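Fatty acid biosynthesis transcriptional regulator (Streptococcus pneumoniae, PDB 6JBX) probably acts as a DNA-binding transcriptional regulator of the MarR family that represses the pneumococcal fatty acid synthesis pathway, and is captured here on DNA. Local coordinates at residues Leu26-Glu30 and Ile41-Glu45; Pro56-Pro60 and Val98-His102. All coordinates share one frame; numbering follows the deposited sequence.

Contact 1: Leu26-Glu30 and Ile41-Glu45. With nucleotides of chain C.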
loop_
_atom_site.group_PDB
_atom_site.type_symbol
_atom_site.label_atom_id
_atom_site.label_comp_id
_atom_site.label_asym_id
_atom_site.label_seq_id
_atom_site.Cartn_x
_atom_site.Cartn_y
_atom_site.Cartn_z
ATOM N N LEU A 26 -4.609 -0.094 0.886
ATOM C CA LEU A 26 -4.588 0.258 2.329
ATOM C C LEU A 26 -5.907 0.936 2.732
ATOM O O LEU A 26 -6.383 0.701 3.804
ATOM C CB LEU A 26 -3.389 1.161 2.663
ATOM C CG LEU A 26 -2.027 0.460 2.716
ATOM C CD1 LEU A 26 -0.958 1.334 3.337
ATOM C CD2 LEU A 26 -2.071 -0.870 3.429
ATOM N N VAL A 27 -6.488 1.744 1.869
ATOM C CA VAL A 27 -7.784 2.324 2.103
ATOM C C VAL A 27 -8.867 1.244 2.178
ATOM O O VAL A 27 -9.729 1.302 3.031
ATOM C CB VAL A 27 -8.122 3.378 1.034
ATOM C CG1 VAL A 27 -9.491 3.952 1.275
ATOM C CG2 VAL A 27 -7.096 4.513 1.040
ATOM N N ILE A 28 -8.862 0.275 1.276
ATOM C CA ILE A 28 -9.861 -0.768 1.293
ATOM C C ILE A 28 -9.723 -1.601 2.573
ATOM O O ILE A 28 -10.726 -1.951 3.186
ATOM C CB ILE A 28 -9.781 -1.622 0.018
ATOM C CG1 ILE A 28 -10.283 -0.798 -1.166
ATOM C CG2 ILE A 28 -10.571 -2.918 0.205
ATOM C CD1 ILE A 28 -10.117 -1.444 -2.507
ATOM N N GLU A 29 -8.520 -1.873 3.017
ATOM C CA GLU A 29 -8.349 -2.623 4.245
ATOM C C GLU A 29 -8.850 -1.822 5.461
ATOM O O GLU A 29 -9.450 -2.367 6.358
ATOM C CB GLU A 29 -6.883 -2.961 4.470
ATOM C CG GLU A 29 -6.301 -3.904 3.436
ATOM C CD GLU A 29 -4.918 -4.423 3.818
ATOM O OE1 GLU A 29 -4.012 -3.597 4.091
ATOM O OE2 GLU A 29 -4.771 -5.643 3.890
ATOM N N GLU A 30 -8.545 -0.552 5.494
ATOM C CA GLU A 30 -9.002 0.306 6.560
ATOM C C GLU A 30 -10.540 0.358 6.560
ATOM O O GLU A 30 -11.118 0.271 7.604
ATOM C CB GLU A 30 -8.367 1.685 6.441
ATOM C CG GLU A 30 -8.970 2.697 7.405
ATOM C CD GLU A 30 -8.076 3.329 8.465
ATOM O OE1 GLU A 30 -8.620 4.113 9.276
ATOM O OE2 GLU A 30 -6.830 3.072 8.482
ATOM N N ILE A 41 -9.800 1.086 15.249
ATOM C CA ILE A 41 -8.481 0.560 14.905
ATOM C C ILE A 41 -8.217 0.855 13.421
ATOM O O ILE A 41 -8.961 0.430 12.548
ATOM C CB ILE A 41 -8.381 -0.945 15.205
ATOM C CG1 ILE A 41 -8.344 -1.234 16.705
ATOM C CG2 ILE A 41 -7.169 -1.569 14.513
ATOM C CD1 ILE A 41 -7.144 -0.624 17.417
ATOM N N SER A 42 -7.181 1.618 13.177
ATOM C CA SER A 42 -6.741 1.953 11.854
ATOM C C SER A 42 -5.916 0.801 11.270
ATOM O O SER A 42 -5.433 -0.090 11.999
ATOM C CB SER A 42 -5.863 3.178 11.909
ATOM O OG SER A 42 -4.574 2.749 12.362
ATOM N N ILE A 43 -5.667 0.867 9.963
ATOM C CA ILE A 43 -4.878 -0.192 9.342
ATOM C C ILE A 43 -3.456 -0.160 9.904
ATOM O O ILE A 43 -2.870 -1.221 10.101
ATOM C CB ILE A 43 -4.916 -0.139 7.796
ATOM C CG1 ILE A 43 -4.215 -1.357 7.189
ATOM C CG2 ILE A 43 -4.328 1.172 7.230
ATOM C CD1 ILE A 43 -4.911 -2.683 7.421
ATOM N N LYS A 44 -2.906 1.005 10.227
ATOM C CA LYS A 44 -1.549 1.050 10.805
ATOM C C LYS A 44 -1.523 0.468 12.220
ATOM O O LYS A 44 -0.581 -0.268 12.560
ATOM C CB LYS A 44 -0.991 2.466 10.832
ATOM C CG LYS A 44 -0.704 3.029 9.454
ATOM C CD LYS A 44 0.187 2.093 8.696
ATOM C CE LYS A 44 0.689 2.641 7.385
ATOM N NZ LYS A 44 1.065 1.509 6.501
ATOM N N GLU A 45 -2.559 0.709 13.015
ATOM C CA GLU A 45 -2.613 0.072 14.331
ATOM C C GLU A 45 -2.789 -1.432 14.148
ATOM O O GLU A 45 -2.235 -2.202 14.926
ATOM C CB GLU A 45 -3.757 0.588 15.224
ATOM C CG GLU A 45 -3.577 2.031 15.672
ATOM C CD GLU A 45 -4.828 2.654 16.293
ATOM O OE1 GLU A 45 -4.716 3.189 17.437
ATOM O OE2 GLU A 45 -5.921 2.604 15.641
ATOM P P DG C 13 -2.626 5.848 13.570
ATOM O OP1 DG C 13 -3.169 4.794 12.706
ATOM O OP2 DG C 13 -2.194 5.569 14.987
ATOM O "O5'" DG C 13 -1.383 6.461 12.806
ATOM C "C5'" DG C 13 -1.440 6.700 11.394
ATOM C "C4'" DG C 13 -0.109 7.272 10.981
ATOM O "O4'" DG C 13 -0.018 8.582 11.563
ATOM C "C3'" DG C 13 1.129 6.502 11.481
ATOM O "O3'" DG C 13 1.923 6.175 10.335
ATOM C "C2'" DG C 13 1.791 7.451 12.465
ATOM C "C1'" DG C 13 1.304 8.814 11.965
ATOM N N9 DG C 13 1.259 9.921 12.906
ATOM C C8 DG C 13 0.700 9.932 14.163
ATOM N N7 DG C 13 0.756 11.101 14.740
ATOM C C5 DG C 13 1.336 11.925 13.783
ATOM C C6 DG C 13 1.648 13.298 13.829
ATOM O O6 DG C 13 1.477 14.100 14.762
ATOM N N1 DG C 13 2.257 13.722 12.654
ATOM C C2 DG C 13 2.505 12.929 11.559
ATOM N N2 DG C 13 3.086 13.525 10.512
ATOM N N3 DG C 13 2.203 11.646 11.496
ATOM C C4 DG C 13 1.665 11.204 12.652
#
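A capping box at the start of helix 43-54 carries this contact: Glu30 of helix 11-34 reaches the backbone N of Ile43 at its first turn, and a DNA phosphate reaches its Ser42. The carboxylate oxygen OE2 of Glu30 accepts from Ile43 N at 2.9 Å, almost straight along the N-H (174°), although the donor stands well above the carboxylate plane. Glu30 gets there with CG anti to its backbone N (chi1 171°) and a bend at chi2, which lays the carboxylate beside Ser42 CA and CB. Its other oxygen, OE1, forms a salt bridge with Arg34, so the two oxygens have separate tasks.

Ile43 points its side chain at helix 11-34. Its CG2 lies 3.4 Å from Glu30 OE2, while CD1 packs 3.6 Å from Glu29 CB and also touches Glu29 OE1. Helix 105-125 adds Phe117 and His118 against Glu29 and His114 against Ile43, and a bound tridecane lies about 4 Å from the Glu29 side chain. The side chains of Leu26 and Lys44 cross at about a right angle, Leu26 CD1 being 3.8 Å from Lys44 NZ.

The cap itself is reciprocal. Ser42 OG accepts from Glu45 N at 2.9 Å, and Glu45 OE2 takes Ser42 N on its anti lone pair, also at 2.9 Å. The same Ser42 OG donates to OP1 of DG13 of chain C at 2.5 Å, a short distance that should not be read as unusual strength. Lys84 holds the other carboxylate oxygen of Glu45. The result is a capped helix N-terminus receiving a DNA phosphate, where the helix dipole would probably favour the anion, within a MarR-type winged helix-turn-helix protein.

Contact 2: Pro56-Pro60 and Val98-His102. With nucleotides of chain D.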
loop_
_atom_site.group_PDB
_atom_site.type_symbol
_atom_site.label_atom_id
_atom_site.label_comp_id
_atom_site.label_asym_id
_atom_site.label_seq_id
_atom_site.Cartn_x
_atom_site.Cartn_y
_atom_site.Cartn_z
ATOM N N PRO A 56 4.047 -13.326 20.553
ATOM C CA PRO A 56 3.783 -12.913 21.942
ATOM C C PRO A 56 5.094 -12.610 22.691
ATOM O O PRO A 56 6.119 -13.253 22.422
ATOM C CB PRO A 56 3.027 -14.107 22.531
ATOM C CG PRO A 56 2.252 -14.637 21.340
ATOM C CD PRO A 56 3.198 -14.455 20.170
ATOM N N ASP A 57 5.047 -11.580 23.545
ATOM C CA ASP A 57 6.184 -11.057 24.348
ATOM C C ASP A 57 7.238 -10.303 23.512
ATOM O O ASP A 57 8.293 -9.946 24.028
ATOM C CB ASP A 57 6.820 -12.161 25.196
ATOM C CG ASP A 57 5.900 -12.608 26.316
ATOM O OD1 ASP A 57 4.925 -11.863 26.629
ATOM O OD2 ASP A 57 6.153 -13.688 26.859
ATOM N N VAL A 58 6.943 -9.954 22.278
ATOM C CA VAL A 58 7.843 -9.123 21.513
ATOM C C VAL A 58 8.035 -7.763 22.208
ATOM O O VAL A 58 7.230 -7.274 23.007
ATOM C CB VAL A 58 7.303 -8.982 20.080
ATOM C CG1 VAL A 58 5.959 -8.256 20.059
ATOM C CG2 VAL A 58 8.300 -8.303 19.157
ATOM N N THR A 59 9.143 -7.125 21.931
ATOM C CA THR A 59 9.438 -5.857 22.590
ATOM C C THR A 59 9.186 -4.679 21.636
ATOM O O THR A 59 9.183 -4.845 20.413
ATOM C CB THR A 59 10.904 -5.808 23.054
ATOM O OG1 THR A 59 11.738 -5.590 21.915
ATOM C CG2 THR A 59 11.354 -7.079 23.736
ATOM N N PRO A 60 9.086 -3.468 22.186
ATOM C CA PRO A 60 8.944 -2.335 21.265
ATOM C C PRO A 60 10.037 -2.253 20.191
ATOM O O PRO A 60 9.730 -1.967 19.016
ATOM C CB PRO A 60 9.038 -1.114 22.179
ATOM C CG PRO A 60 8.377 -1.592 23.443
ATOM C CD PRO A 60 8.869 -3.022 23.576
ATOM N N VAL A 98 13.473 -3.491 29.639
ATOM C CA VAL A 98 12.796 -4.157 28.545
ATOM C C VAL A 98 11.315 -4.281 28.891
ATOM O O VAL A 98 10.950 -4.414 30.072
ATOM C CB VAL A 98 13.449 -5.515 28.239
ATOM C CG1 VAL A 98 12.620 -6.379 27.297
ATOM C CG2 VAL A 98 14.849 -5.284 27.679
ATOM N N VAL A 99 10.504 -4.150 27.832
ATOM C CA VAL A 99 9.040 -4.284 27.913
ATOM C C VAL A 99 8.631 -5.431 26.997
ATOM O O VAL A 99 9.093 -5.519 25.878
ATOM C CB VAL A 99 8.309 -2.969 27.560
ATOM C CG1 VAL A 99 6.826 -3.176 27.281
ATOM C CG2 VAL A 99 8.471 -1.924 28.656
ATOM N N HIS A 100 7.781 -6.298 27.509
ATOM C CA HIS A 100 7.224 -7.387 26.728
ATOM C C HIS A 100 5.762 -7.062 26.412
ATOM O O HIS A 100 5.004 -6.653 27.295
ATOM C CB HIS A 100 7.341 -8.719 27.486
ATOM C CG HIS A 100 8.747 -9.159 27.743
ATOM N ND1 HIS A 100 9.635 -9.462 26.719
ATOM C CD2 HIS A 100 9.418 -9.366 28.894
ATOM C CE1 HIS A 100 10.789 -9.830 27.229
ATOM N NE2 HIS A 100 10.675 -9.791 28.561
ATOM N N LEU A 101 5.372 -7.250 25.161
ATOM C CA LEU A 101 4.018 -6.866 24.726
ATOM C C LEU A 101 3.209 -8.128 24.446
ATOM O O LEU A 101 3.726 -9.073 23.882
ATOM C CB LEU A 101 4.097 -6.038 23.448
ATOM C CG LEU A 101 4.979 -4.805 23.506
ATOM C CD1 LEU A 101 5.276 -4.339 22.091
ATOM C CD2 LEU A 101 4.335 -3.706 24.332
ATOM N N HIS A 102 1.928 -8.087 24.748
ATOM C CA HIS A 102 1.039 -9.192 24.343
ATOM C C HIS A 102 -0.387 -8.663 24.169
ATOM O O HIS A 102 -0.767 -7.580 24.726
ATOM C CB HIS A 102 1.112 -10.357 25.337
ATOM C CG HIS A 102 0.563 -10.050 26.690
ATOM N ND1 HIS A 102 -0.789 -10.155 26.984
ATOM C CD2 HIS A 102 1.179 -9.707 27.844
ATOM C CE1 HIS A 102 -0.984 -9.864 28.258
ATOM N NE2 HIS A 102 0.210 -9.592 28.813
ATOM P P DA D 5 12.369 -2.295 24.711
ATOM O OP1 DA D 5 11.461 -3.281 25.371
ATOM O OP2 DA D 5 12.678 -2.429 23.258
ATOM O "O5'" DA D 5 11.832 -0.838 25.026
ATOM C "C5'" DA D 5 11.372 -0.583 26.329
ATOM C "C4'" DA D 5 11.225 0.896 26.565
ATOM O "O4'" DA D 5 12.388 1.612 26.127
ATOM C "C3'" DA D 5 10.053 1.576 25.843
ATOM O "O3'" DA D 5 8.946 1.549 26.755
ATOM C "C2'" DA D 5 10.595 2.973 25.560
ATOM C "C1'" DA D 5 11.988 2.958 26.211
ATOM N N9 DA D 5 12.987 3.774 25.527
ATOM C C8 DA D 5 13.655 3.495 24.364
ATOM N N7 DA D 5 14.467 4.452 23.977
ATOM C C5 DA D 5 14.325 5.424 24.959
ATOM C C6 DA D 5 14.911 6.690 25.124
ATOM N N6 DA D 5 15.805 7.204 24.278
ATOM N N1 DA D 5 14.534 7.424 26.195
ATOM C C2 DA D 5 13.636 6.902 27.046
ATOM N N3 DA D 5 13.025 5.712 27.003
ATOM C C4 DA D 5 13.409 5.024 25.913
ATOM P P DA D 4 18.846 -2.915 23.268
ATOM O OP1 DA D 4 18.658 -4.369 23.412
ATOM O OP2 DA D 4 18.964 -2.306 21.923
ATOM O "O5'" DA D 4 17.681 -2.210 24.085
ATOM C "C5'" DA D 4 17.321 -2.699 25.384
ATOM C "C4'" DA D 4 16.102 -1.970 25.903
ATOM O "O4'" DA D 4 16.460 -0.633 26.332
ATOM C "C3'" DA D 4 14.964 -1.803 24.897
ATOM O "O3'" DA D 4 13.772 -2.272 25.527
ATOM C "C2'" DA D 4 15.001 -0.316 24.570
ATOM C "C1'" DA D 4 15.501 0.291 25.860
ATOM N N9 DA D 4 16.168 1.586 25.758
ATOM C C8 DA D 4 17.088 1.968 24.817
ATOM N N7 DA D 4 17.583 3.166 25.019
ATOM C C5 DA D 4 16.956 3.592 26.180
ATOM C C6 DA D 4 17.053 4.780 26.920
ATOM N N6 DA D 4 17.855 5.790 26.583
ATOM N N1 DA D 4 16.302 4.892 28.040
ATOM C C2 DA D 4 15.513 3.861 28.385
ATOM N N3 DA D 4 15.333 2.694 27.763
ATOM C C4 DA D 4 16.093 2.624 26.655
#
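Leu101 and Pro60 form the apolar centre, Leu101 CD1 standing 4.1 Å from Pro60 CD, with Leu78 of helix 71-84 touching both. Val99 adds its CB to the same proline carbon at 4.0 Å, and Val58 CG1 lies alongside Leu101 CB. Farther out, Thr59 CG2 meets Val98 CG1, which also sits over one face of the His100 ring, offset toward its rim.

Backbone bonds tie the loop to strand 99-103, which pairs antiparallel with strand 87-91 as the wing of the winged helix fold: Leu101 N donates to Val58 O at 2.8 Å, and Asp57 N reaches Leu101 O in a weak, bent bond (130°). The His100 side chain adds a third link, ND1 giving its hydrogen to a lone pair of Asp57 O at 3.0 Å, with that oxygen 16° out of the ring plane.

At the DNA edge, Val99 N donates to OP1 of DA5 of chain D at 2.8 Å, nearly straight (168°). The phosphate is thus bound here by one main-chain N-H, with Pro60 CD packed 3.2 Å from OP1, and such a bond does not depend on the base there.

Overall arrangement
Both contacts belong to one MarR-type protein fold and both meet a DNA phosphate, but on different DNA chains, with centres 23 Å apart and no atoms touching. Each is partly buried; exposed residues, Pro56 and Asp57, occur in contact 2 alone, which also lies farther from the middle of the chain. Contact 1 joins helix 11-34 to the start of helix 43-54, and that helix leads into the loop which contact 2 fastens to strand 99-103. Contact 1 pairs one buried isoleucine with a single carboxylate bond to a helix N-terminus, whereas contact 2 combines main-chain bonds and a histidine bond with leucine, proline and valine packing.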